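Local coordinates for uncharacterized conserved protein YndB, AHSA1/START domain (Micromonospora chersina, PDB 6V04), which is of unknown function but is encoded in the dynemicin biosynthetic locus and carries START/Bet v1-like folds, consistent with a part in making that product, at residues A[165-168]-A[169-172]; A[270-273]-A[274-278]; A[264-267]-A[268-271]; A[255-258]-A[259-263]. All coordinates share one frame; numbering follows the deposited sequence. Where two conformers were deposited one is given.

Interaction 1 (A[165-168]-A[169-172])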
# COMPACT_ATOMS: atom_id res chain seq x y z
N LEU A 165 0.65 20.85 2.94
CA LEU A 165 -0.47 21.06 3.84
C LEU A 165 -0.61 22.53 4.21
O LEU A 165 -0.49 22.93 5.38
CB LEU A 165 -0.34 20.18 5.09
CG LEU A 165 -0.35 18.68 4.78
CD1 LEU A 165 -0.33 17.86 6.07
CD2 LEU A 165 -1.58 18.31 3.93
N ARG A 166 -0.90 23.35 3.20
CA ARG A 166 -1.18 24.77 3.36
C ARG A 166 -2.44 25.09 2.58
O ARG A 166 -2.69 24.49 1.53
CB ARG A 166 -0.05 25.63 2.85
CG ARG A 166 1.29 25.42 3.56
CD ARG A 166 2.38 26.12 2.80
NE ARG A 166 3.69 26.00 3.45
CZ ARG A 166 4.85 26.13 2.82
NH1 ARG A 166 4.87 26.40 1.51
NH2 ARG A 166 5.98 25.99 3.49
N GLU A 167 -3.23 26.04 3.08
CA GLU A 167 -4.44 26.37 2.34
C GLU A 167 -4.10 26.76 0.92
O GLU A 167 -4.85 26.44 -0.02
CB GLU A 167 -5.22 27.48 3.04
CG GLU A 167 -6.09 26.99 4.20
CD GLU A 167 -7.19 26.01 3.78
OE1 GLU A 167 -7.38 25.79 2.56
OE2 GLU A 167 -7.87 25.46 4.67
N GLU A 168 -2.95 27.41 0.73
CA GLU A 168 -2.55 27.90 -0.58
C GLU A 168 -1.79 26.87 -1.42
O GLU A 168 -1.44 27.19 -2.56
CB GLU A 168 -1.71 29.18 -0.43
CG GLU A 168 -0.30 28.99 0.12
CD GLU A 168 -0.20 29.11 1.63
OE1 GLU A 168 -1.24 29.02 2.32
OE2 GLU A 168 0.93 29.31 2.12
N THR A 169 -1.54 25.66 -0.90
CA THR A 169 -0.91 24.61 -1.71
C THR A 169 -1.75 23.36 -1.91
O THR A 169 -1.40 22.55 -2.78
CB THR A 169 0.44 24.17 -1.10
OG1 THR A 169 0.23 23.65 0.22
CG2 THR A 169 1.42 25.33 -1.05
N VAL A 170 -2.83 23.14 -1.15
CA VAL A 170 -3.54 21.87 -1.27
C VAL A 170 -4.11 21.68 -2.67
O VAL A 170 -4.14 20.56 -3.18
CB VAL A 170 -4.65 21.75 -0.20
CG1 VAL A 170 -4.03 21.46 1.16
CG2 VAL A 170 -5.53 23.00 -0.16
N VAL A 171 -4.53 22.76 -3.34
CA VAL A 171 -5.09 22.59 -4.68
C VAL A 171 -4.00 22.25 -5.69
O VAL A 171 -4.30 21.77 -6.79
CB VAL A 171 -5.87 23.85 -5.11
CG1 VAL A 171 -6.42 23.67 -6.52
CG2 VAL A 171 -7.01 24.14 -4.13
N ASP A 172 -2.73 22.48 -5.34
CA ASP A 172 -1.62 22.11 -6.21
C ASP A 172 -1.55 20.61 -6.46
O ASP A 172 -1.05 20.19 -7.51
CB ASP A 172 -0.29 22.57 -5.61
CG ASP A 172 -0.12 24.09 -5.56
OD1 ASP A 172 -0.86 24.83 -6.24
OD2 ASP A 172 0.79 24.56 -4.83
O HOH W 1 -4.65 25.60 -2.55
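Arg166 O takes two backbone N-H groups as the chain turns from 165-168 into 169-172: Val170 N arrives nearly along the C=O axis (C=O...N angle 171°), while Thr169 N sits above the carbonyl plane. The two bonds, 3.0 Å from Arg166 O to Val170 N and 2.9 Å from Arg166 O to Thr169 N, fold the loop into a tight turn. Thr169 reaches back across it. Its chi1 of 60° sets OG1 between the backbone N and carbonyl carbon, so that OG1 lies 3.3 Å from Arg166 CB and 3.2 Å from Arg166 N. That N-H...OG1 bond is weak, bent to 131°; the hydroxyl also pairs with His163 O. The turn leads into the short helix 170-173, which follows strand 151-157 and precedes strand 176-178, the position of the small helices in a Bet v1-like fold. An alanine in place of Thr169 would remove both OG1 and CG2, which is likely to leave His163 O without this mate and Arg166 CB and CD less closely packed. CG2 of Thr169 lies 4.0 Å from Arg166 CD. Beyond that carbon the Arg166 chain runs on extended to its salt bridge with Glu207. The Val170 methyls pack on the turn's carbonyls, CG1 3.3 Å from Arg166 O and CG2 3.5 Å from Glu167 O. A water bridges the same region, donating to Glu167 O and accepting from Val171 N.

Interaction 2 (A[270-273]-A[274-278])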
# COMPACT_ATOMS: atom_id res chain seq x y z
N LEU A 270 -0.25 11.61 -4.74
CA LEU A 270 1.07 11.52 -4.13
C LEU A 270 2.15 11.83 -5.15
O LEU A 270 3.14 12.51 -4.85
CB LEU A 270 1.27 10.14 -3.51
CG LEU A 270 0.37 9.83 -2.30
CD1 LEU A 270 0.49 8.38 -1.92
CD2 LEU A 270 0.68 10.73 -1.10
N SER A 271 2.00 11.31 -6.38
CA SER A 271 2.98 11.61 -7.42
C SER A 271 3.02 13.10 -7.72
O SER A 271 4.09 13.68 -7.88
CB SER A 271 2.65 10.83 -8.69
OG SER A 271 2.79 9.44 -8.49
N LEU A 272 1.85 13.73 -7.79
CA LEU A 272 1.80 15.15 -8.09
C LEU A 272 2.43 15.97 -6.98
O LEU A 272 3.14 16.94 -7.23
CB LEU A 272 0.35 15.56 -8.34
CG LEU A 272 0.08 17.00 -8.74
CD1 LEU A 272 0.92 17.40 -9.95
CD2 LEU A 272 -1.40 17.14 -9.04
N ALA A 273 2.18 15.58 -5.72
CA ALA A 273 2.85 16.26 -4.62
C ALA A 273 4.36 16.19 -4.76
O ALA A 273 5.06 17.17 -4.49
CB ALA A 273 2.41 15.68 -3.28
N GLU A 274 4.88 15.03 -5.17
CA GLU A 274 6.32 14.89 -5.36
C GLU A 274 6.82 15.85 -6.44
O GLU A 274 7.88 16.46 -6.29
CB GLU A 274 6.67 13.45 -5.72
CG GLU A 274 8.15 13.18 -6.02
CD GLU A 274 8.45 11.70 -6.16
OE1 GLU A 274 7.58 10.96 -6.66
OE2 GLU A 274 9.56 11.28 -5.78
N GLU A 275 6.05 15.99 -7.52
CA GLU A 275 6.43 16.92 -8.58
C GLU A 275 6.39 18.36 -8.08
O GLU A 275 7.30 19.15 -8.38
CB GLU A 275 5.49 16.75 -9.78
CG GLU A 275 5.82 15.53 -10.63
CD GLU A 275 4.72 15.17 -11.61
OE1 GLU A 275 4.70 14.02 -12.10
OE2 GLU A 275 3.86 16.04 -11.89
N CYS A 276 5.36 18.72 -7.32
CA CYS A 276 5.28 20.07 -6.78
C CYS A 276 6.46 20.37 -5.87
O CYS A 276 7.00 21.48 -5.89
CB CYS A 276 3.99 20.26 -5.99
SG CYS A 276 2.52 20.26 -7.01
N ALA A 277 6.86 19.40 -5.06
CA ALA A 277 7.94 19.63 -4.10
C ALA A 277 9.30 19.72 -4.77
O ALA A 277 10.25 20.21 -4.15
CB ALA A 277 7.93 18.52 -3.05
N ARG A 278 9.42 19.26 -6.01
CA ARG A 278 10.66 19.42 -6.76
C ARG A 278 10.90 20.89 -7.10
O ARG A 278 10.12 21.50 -7.84
CB ARG A 278 10.63 18.59 -8.05
CG ARG A 278 11.39 17.28 -7.95
CD ARG A 278 11.54 16.60 -9.31
NE ARG A 278 10.62 15.48 -9.48
CZ ARG A 278 9.62 15.43 -10.35
NH1 ARG A 278 9.38 16.43 -11.19
NH2 ARG A 278 8.85 14.35 -10.40
O HOH W 2 6.17 12.30 -8.94
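The last turns of the C-terminal helix 252-277 hold this contact, in which Leu272 meets Glu275 and Cys276 alongside four successive i to i+4 backbone bonds. Glu274 N, Glu275 N, Cys276 N and Ala277 N donate to the carbonyls of Leu270, Ser271, Leu272 and Ala273; the shortest, Cys276 N to Leu272 O at 2.8 Å, has an N-H...O angle of 164°. Leu272 carries CG anti to N (chi1 -177°), and with a chi2 of 53° this brings CD1 to 3.8 Å from Glu275 OE2. The two side chains cross at about a right angle, a methyl against a carboxylate oxygen, without a polar bond. The same CD1 lies 4.4 Å from Cys276 SG, a looser apolar approach. SG itself is 3.4 Å from Leu272 O. In the Bet v1-like fold this long C-terminal helix packs against the curved antiparallel sheet, and here Leu270 and Ala273 rest on Leu238 of strand 236-243, while Cys276 touches Asp172 of the short helix 170-173. A different face is wetted: one water donates to both Ser271 O, at 2.7 Å, and Glu274 OE1, at 3.0 Å. Ser271 O thereby receives a water proton besides the N-H of Glu275. The extended Glu274 chain carries its carboxylate to that water, while its CB stays 3.4 Å from Ser271 O. Three residues on, CB of Ala277 lies 3.5 Å from Ala273 O.

Interaction 3 (A[264-267]-A[268-271])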
# COMPACT_ATOMS: atom_id res chain seq x y z
N ALA A 264 -6.25 4.60 -7.03
CA ALA A 264 -5.53 5.14 -8.18
C ALA A 264 -5.47 6.66 -8.10
O ALA A 264 -4.48 7.28 -8.50
CB ALA A 264 -6.22 4.69 -9.46
N THR A 265 -6.54 7.28 -7.59
CA THR A 265 -6.56 8.73 -7.45
C THR A 265 -5.52 9.18 -6.44
O THR A 265 -4.78 10.15 -6.69
CB THR A 265 -7.96 9.19 -7.03
OG1 THR A 265 -8.87 8.90 -8.09
CG2 THR A 265 -8.01 10.67 -6.76
N TRP A 266 -5.43 8.50 -5.30
CA TRP A 266 -4.44 8.87 -4.30
C TRP A 266 -3.02 8.62 -4.80
O TRP A 266 -2.12 9.40 -4.51
CB TRP A 266 -4.69 8.14 -2.99
CG TRP A 266 -5.78 8.78 -2.19
CD1 TRP A 266 -7.04 8.28 -1.94
CD2 TRP A 266 -5.74 10.08 -1.57
NE1 TRP A 266 -7.75 9.17 -1.19
CE2 TRP A 266 -6.99 10.29 -0.96
CE3 TRP A 266 -4.76 11.07 -1.48
CZ2 TRP A 266 -7.29 11.45 -0.26
CZ3 TRP A 266 -5.06 12.23 -0.77
CH2 TRP A 266 -6.30 12.40 -0.16
N THR A 267 -2.82 7.55 -5.57
CA THR A 267 -1.51 7.31 -6.17
C THR A 267 -1.10 8.49 -7.04
O THR A 267 0.03 8.98 -6.96
CB THR A 267 -1.54 6.01 -6.97
OG1 THR A 267 -1.85 4.91 -6.10
CG2 THR A 267 -0.21 5.75 -7.64
N ALA A 268 -2.03 8.99 -7.86
CA ALA A 268 -1.74 10.14 -8.71
C ALA A 268 -1.48 11.40 -7.88
O ALA A 268 -0.62 12.22 -8.23
CB ALA A 268 -2.91 10.37 -9.65
N ALA A 269 -2.22 11.57 -6.79
CA ALA A 269 -2.04 12.75 -5.95
C ALA A 269 -0.67 12.75 -5.29
O ALA A 269 -0.00 13.79 -5.25
CB ALA A 269 -3.14 12.83 -4.91
N LEU A 270 -0.25 11.61 -4.74
CA LEU A 270 1.07 11.52 -4.13
C LEU A 270 2.15 11.83 -5.15
O LEU A 270 3.14 12.51 -4.85
CB LEU A 270 1.27 10.14 -3.51
CG LEU A 270 0.37 9.83 -2.30
CD1 LEU A 270 0.49 8.38 -1.92
CD2 LEU A 270 0.68 10.73 -1.10
N SER A 271 2.00 11.31 -6.38
CA SER A 271 2.98 11.61 -7.42
C SER A 271 3.02 13.10 -7.72
O SER A 271 4.09 13.68 -7.88
CB SER A 271 2.65 10.83 -8.69
OG SER A 271 2.79 9.44 -8.49
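Trp266 holds its indole with CG anti to the carbonyl carbon (chi1 -80°) and the ring turned by a chi2 of 111°, which brings CE3 within 4.2 Å of Ala269 CB one turn on. The methyl approaches the ring obliquely. This is the middle of helix 252-277, the long C-terminal helix of a Bet v1-like fold, and the indole belongs to its sheet-facing side: it touches Cys225 and Val227 of strand 223-230 and Val240 of strand 236-243, and NE1 is hydrogen-bonded to ring nitrogen ND1 of His242, the two ring planes standing at about 85°. The backbone beneath is regular. Leu270 N donates to Trp266 O at 2.9 Å in a nearly straight bond, and the bonds from Ala268 N to Ala264 O and from Ala269 N to Thr265 O continue the same pattern. Leu270 packs over the Trp266 carbonyl, its CG 3.4 Å from Trp266 O. Ala269 CB is 3.6 Å from that same oxygen, as is usual one turn along a helix. The small Ala264 and Ala268 lie on the exposed side, where the CB of Ala268 rests 3.5 Å from Thr265 O. Thr267 turns its hydroxyl back along the helix to Ala263 O, as Thr265 does to Arg261 O. At the far end Thr267 O accepts the N-H of Ser271 at 3.1 Å, and Ser271 OG stands 3.2 Å from Thr267 O.

Interaction 4 (A[255-258]-A[259-263])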
# COMPACT_ATOMS: atom_id res chain seq x y z
N GLU A 255 -18.37 -1.44 -3.65
CA GLU A 255 -17.39 -1.02 -2.66
C GLU A 255 -15.98 -1.23 -3.17
O GLU A 255 -15.12 -0.35 -3.05
CB GLU A 255 -17.64 -1.79 -1.35
CG GLU A 255 -18.94 -1.38 -0.67
CD GLU A 255 -19.33 -2.23 0.54
OE1 GLU A 255 -18.80 -3.37 0.70
OE2 GLU A 255 -20.17 -1.74 1.32
N ARG A 256 -15.72 -2.41 -3.75
CA ARG A 256 -14.41 -2.70 -4.30
C ARG A 256 -14.03 -1.74 -5.41
O ARG A 256 -12.88 -1.28 -5.48
CB ARG A 256 -14.39 -4.13 -4.82
CG ARG A 256 -13.12 -4.49 -5.51
CD ARG A 256 -13.11 -5.93 -5.89
NE ARG A 256 -11.85 -6.28 -6.54
CZ ARG A 256 -11.44 -7.53 -6.71
NH1 ARG A 256 -12.17 -8.54 -6.28
NH2 ARG A 256 -10.28 -7.76 -7.33
N THR A 257 -14.96 -1.45 -6.31
CA THR A 257 -14.67 -0.55 -7.42
C THR A 257 -14.34 0.85 -6.91
O THR A 257 -13.39 1.49 -7.39
CB THR A 257 -15.85 -0.55 -8.39
OG1 THR A 257 -16.01 -1.86 -8.94
CG2 THR A 257 -15.62 0.42 -9.52
N LEU A 258 -15.11 1.35 -5.95
CA LEU A 258 -14.80 2.64 -5.36
C LEU A 258 -13.41 2.63 -4.73
O LEU A 258 -12.63 3.55 -4.95
CB LEU A 258 -15.85 3.02 -4.31
CG LEU A 258 -17.18 3.49 -4.89
CD1 LEU A 258 -18.26 3.36 -3.83
CD2 LEU A 258 -17.10 4.92 -5.41
N ARG A 259 -13.10 1.61 -3.93
CA ARG A 259 -11.80 1.54 -3.28
C ARG A 259 -10.68 1.56 -4.31
O ARG A 259 -9.71 2.32 -4.18
CB ARG A 259 -11.72 0.29 -2.41
CG ARG A 259 -10.45 0.19 -1.57
CD ARG A 259 -9.29 -0.46 -2.27
NE ARG A 259 -8.21 -0.59 -1.29
CZ ARG A 259 -6.91 -0.51 -1.55
NH1 ARG A 259 -6.44 -0.34 -2.77
NH2 ARG A 259 -6.05 -0.59 -0.54
N HIS A 260 -10.81 0.76 -5.36
CA HIS A 260 -9.81 0.70 -6.42
C HIS A 260 -9.65 2.06 -7.11
O HIS A 260 -8.52 2.54 -7.31
CB HIS A 260 -10.22 -0.40 -7.40
CG HIS A 260 -9.15 -0.84 -8.34
ND1 HIS A 260 -9.03 -2.14 -8.76
CD2 HIS A 260 -8.15 -0.15 -8.95
CE1 HIS A 260 -8.01 -2.24 -9.60
NE2 HIS A 260 -7.46 -1.05 -9.73
N ARG A 261 -10.76 2.70 -7.47
CA ARG A 261 -10.67 3.98 -8.17
C ARG A 261 -10.06 5.06 -7.29
O ARG A 261 -9.26 5.87 -7.76
CB ARG A 261 -12.06 4.41 -8.63
CG ARG A 261 -12.68 3.49 -9.67
CD ARG A 261 -14.10 3.93 -10.00
NE ARG A 261 -14.11 5.25 -10.63
CZ ARG A 261 -14.98 6.23 -10.37
NH1 ARG A 261 -15.96 6.06 -9.50
NH2 ARG A 261 -14.87 7.37 -11.02
N PHE A 262 -10.46 5.11 -6.02
CA PHE A 262 -9.86 6.08 -5.12
C PHE A 262 -8.39 5.77 -4.86
O PHE A 262 -7.59 6.70 -4.72
CB PHE A 262 -10.65 6.14 -3.81
CG PHE A 262 -11.83 7.07 -3.86
CD1 PHE A 262 -13.04 6.66 -4.41
CD2 PHE A 262 -11.76 8.35 -3.33
CE1 PHE A 262 -14.13 7.51 -4.43
CE2 PHE A 262 -12.86 9.20 -3.35
CZ PHE A 262 -14.04 8.78 -3.90
N ALA A 263 -8.00 4.49 -4.83
CA ALA A 263 -6.58 4.19 -4.65
C ALA A 263 -5.75 4.74 -5.80
O ALA A 263 -4.65 5.27 -5.60
CB ALA A 263 -6.37 2.68 -4.51
O HOH W 3 -10.98 -4.09 -8.35
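Leu258 and Phe262 run alongside each other in the same direction, one turn apart on helix 252-277, with Leu258 CD2 4.1 Å from Phe262 CE1. The ring also turns an edge to the backbone: Leu258 O lies in the ring plane, 3.2 Å from Phe262 CD1. That oxygen accepts the N-H of Phe262 as well, in a nearly straight bond of 171°. Thr257 and Arg261 instead cross obliquely. Arg261 starts with CG anti to its carbonyl carbon (chi1 -65°), which brings CG to 3.1 Å from Thr257 O, and CD then comes 3.9 Å from Thr257 CG2. A bend at chi3 (64°) carries the guanidinium past Leu258 CD2, met obliquely, to a salt bridge with Asp190 and a bond to Pro194 O. With an alanine in place of Arg261, Asp190 is likely to lose this countercharge, and the Thr257 methyl and Leu258 CD2 the chain that packs beside them. Arg256 and His260 are linked through water: the water oxygen accepts from Arg256 NE at 3.0 Å and lies in the plane of the imidazole, 2.8 Å from His260 ND1; Arg256 NH2 is hydrogen-bonded to Gly59 O. Arg259, bent at chi2, extends off the helix into a salt bridge with Asp62 and hydrogen bonds to the carbonyls of Arg148, Glu150 and Asp60. Arg259 and Phe262 lie on Ile151 of strand 151-157, Leu258 meets Ile216 in the loop after strand 209-214, and Arg259 reaches across to the loop between strands 53-57 and 63-72 of the other sheet.

Interactions 4, 3 and 2 follow one another along helix 252-277, whereas interaction 1 is a turn leading into helix 170-173. Interaction 4 is the most buried, and its arginines reach beyond the two segments to aspartates and carbonyls in loops and in the first half of the chain. Interaction 3 sets a buried tryptophan on the sheet side, against a buried alanine, with other alanines on the exposed side; interaction 2, sharing Leu270 and Ser271 with it, is partly buried, held by backbone bonds, with one loose apolar pair and a water on one face. Interaction 1 is also mixed, its exposed glutamates joined to strand 196-205 and the adjacent loop. It touches interaction 2 where Asp172 O packs on Leu272 CD2 and Cys276 SG.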